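PDB 2Z8U: TATA-box-binding protein from Methanococcus jannaschii, which binds the TATA box of archaeal promoters as a general transcription factor and supports initiation by RNA polymerase near that element. Local coordinates for the interface of chains A and B. Numbering follows the deposited sequence. Chains: chain A/B, TATA-box-binding protein.

The interface of chains A and B. Residues chain A 51, 60-62, 70, 72; chain B 125-127, 129.
With CG anti to its backbone N (chi1 -177°), B:Leu126 extends from helix 121-127 and plants its branched tip on the sheet of chain A, over strands 50-54, 59-63 and 68-74. The same choice in A:Leu62 (chi1 167°) carries its isobutyl end toward the helix, and the second torsion turns CD2 to the helix end, while A:Thr72, with OG1 in the crowded position between N and the carbonyl carbon, directs CG2 at the helix backbone. The two methyls of B:Leu126 divide the floor. CD1 rests 3.8 Å from A:Leu62 CB and also meets hydroxyl OG1 of A:Thr72, the two side chains crossing at about a right angle. CD2 lies 4.0 Å from A:Val51 CG1, where the side chains cross obliquely, and also touches A:Ala60 CB. A:Leu62 CD2 lies 3.5 Å from the B:Leu126 carbonyl O and packs on B:Met127 CA, so the two leucines interlock. B:Met127, extended beyond CG, crosses A:Val51 at about a right angle and meets its CG2 with CE. In TBPs this sheet face belongs to the concave DNA-binding underside of the saddle; the partner's helix would thus cover part of the TATA-box surface in this two-fold symmetric interface, although the structure alone does not show that the pairing forms in solution. At the polar margin the A:Asn70 amide and B:Glu129 carboxylate planes stand 77° apart, and amide ND2 remains 3.6 Å from carboxylate OE2, too far for a hydrogen bond. Nearer the helix, the A:Thr72 CG2 methyl lies 3.5 Å from the B:Ala125 carbonyl O.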
loop_
_atom_site.group_PDB
_atom_site.type_symbol
_atom_site.label_atom_id
_atom_site.label_comp_id
_atom_site.label_asym_id
_atom_site.label_seq_id
_atom_site.Cartn_x
_atom_site.Cartn_y
_atom_site.Cartn_z
ATOM N N VAL A 51 16.574 -0.623 -28.242
ATOM C CA VAL A 51 15.136 -0.340 -28.232
ATOM C C VAL A 51 14.393 -1.387 -29.064
ATOM O O VAL A 51 14.679 -1.566 -30.249
ATOM C CB VAL A 51 14.844 1.070 -28.797
ATOM C CG1 VAL A 51 13.313 1.324 -28.900
ATOM C CG2 VAL A 51 15.519 2.155 -27.955
ATOM N N ALA A 60 7.159 -0.887 -25.686
ATOM C CA ALA A 60 8.562 -0.675 -26.035
ATOM C C ALA A 60 9.487 -1.051 -24.878
ATOM O O ALA A 60 9.152 -0.864 -23.701
ATOM C CB ALA A 60 8.808 0.759 -26.481
ATOM N N LEU A 61 10.643 -1.607 -25.229
ATOM C CA LEU A 61 11.625 -2.057 -24.251
ATOM C C LEU A 61 13.010 -1.477 -24.528
ATOM O O LEU A 61 13.478 -1.476 -25.676
ATOM C CB LEU A 61 11.688 -3.586 -24.221
ATOM C CG LEU A 61 10.418 -4.363 -23.848
ATOM C CD1 LEU A 61 9.613 -4.697 -25.073
ATOM C CD2 LEU A 61 10.798 -5.640 -23.135
ATOM N N LEU A 62 13.649 -0.976 -23.470
ATOM C CA LEU A 62 15.006 -0.433 -23.540
ATOM C C LEU A 62 15.945 -1.304 -22.707
ATOM O O LEU A 62 15.881 -1.302 -21.471
ATOM C CB LEU A 62 15.024 1.023 -23.056
ATOM C CG LEU A 62 16.342 1.742 -22.744
ATOM C CD1 LEU A 62 17.153 2.040 -23.998
ATOM C CD2 LEU A 62 16.060 3.024 -21.988
ATOM N N ASN A 70 13.924 -1.587 -19.293
ATOM C CA ASN A 70 12.822 -0.679 -18.992
ATOM C C ASN A 70 11.761 -0.847 -20.060
ATOM O O ASN A 70 12.074 -1.083 -21.235
ATOM C CB ASN A 70 13.313 0.766 -18.910
ATOM C CG ASN A 70 14.271 0.990 -17.743
ATOM O OD1 ASN A 70 14.068 0.450 -16.651
ATOM N ND2 ASN A 70 15.313 1.790 -17.967
ATOM N N THR A 72 7.909 0.705 -21.444
ATOM C CA THR A 72 6.822 1.682 -21.437
ATOM C C THR A 72 5.695 1.177 -22.354
ATOM O O THR A 72 5.915 0.310 -23.216
ATOM C CB THR A 72 7.309 3.071 -21.951
ATOM O OG1 THR A 72 7.799 2.938 -23.292
ATOM C CG2 THR A 72 8.431 3.641 -21.068
ATOM N N ALA B 125 10.409 9.513 -22.809
ATOM C CA ALA B 125 9.573 8.724 -21.895
ATOM C C ALA B 125 10.156 7.327 -21.641
ATOM O O ALA B 125 9.940 6.723 -20.578
ATOM C CB ALA B 125 8.170 8.599 -22.452
ATOM N N LEU B 126 10.867 6.819 -22.635
ATOM C CA LEU B 126 11.494 5.498 -22.538
ATOM C C LEU B 126 12.874 5.575 -21.874
ATOM O O LEU B 126 13.203 4.737 -21.036
ATOM C CB LEU B 126 11.595 4.856 -23.926
ATOM C CG LEU B 126 12.149 3.428 -24.077
ATOM C CD1 LEU B 126 11.446 2.393 -23.179
ATOM C CD2 LEU B 126 12.085 3.022 -25.538
ATOM N N MET B 127 13.655 6.596 -22.234
ATOM C CA MET B 127 15.090 6.669 -21.911
ATOM C C MET B 127 15.430 7.398 -20.610
ATOM O O MET B 127 16.524 7.216 -20.060
ATOM C CB MET B 127 15.854 7.321 -23.068
ATOM C CG MET B 127 15.942 6.450 -24.303
ATOM S SD MET B 127 16.332 7.347 -25.821
ATOM C CE MET B 127 16.424 5.966 -26.955
ATOM N N GLU B 129 14.396 8.263 -16.664
ATOM C CA GLU B 129 13.619 7.710 -15.566
ATOM C C GLU B 129 12.860 8.819 -14.847
ATOM O O GLU B 129 13.258 9.999 -14.892
ATOM C CB GLU B 129 14.501 6.870 -14.631
ATOM C CG GLU B 129 14.755 5.451 -15.180
ATOM C CD GLU B 129 15.952 4.741 -14.547
ATOM O OE1 GLU B 129 16.600 5.326 -13.650
ATOM O OE2 GLU B 129 16.241 3.586 -14.943
#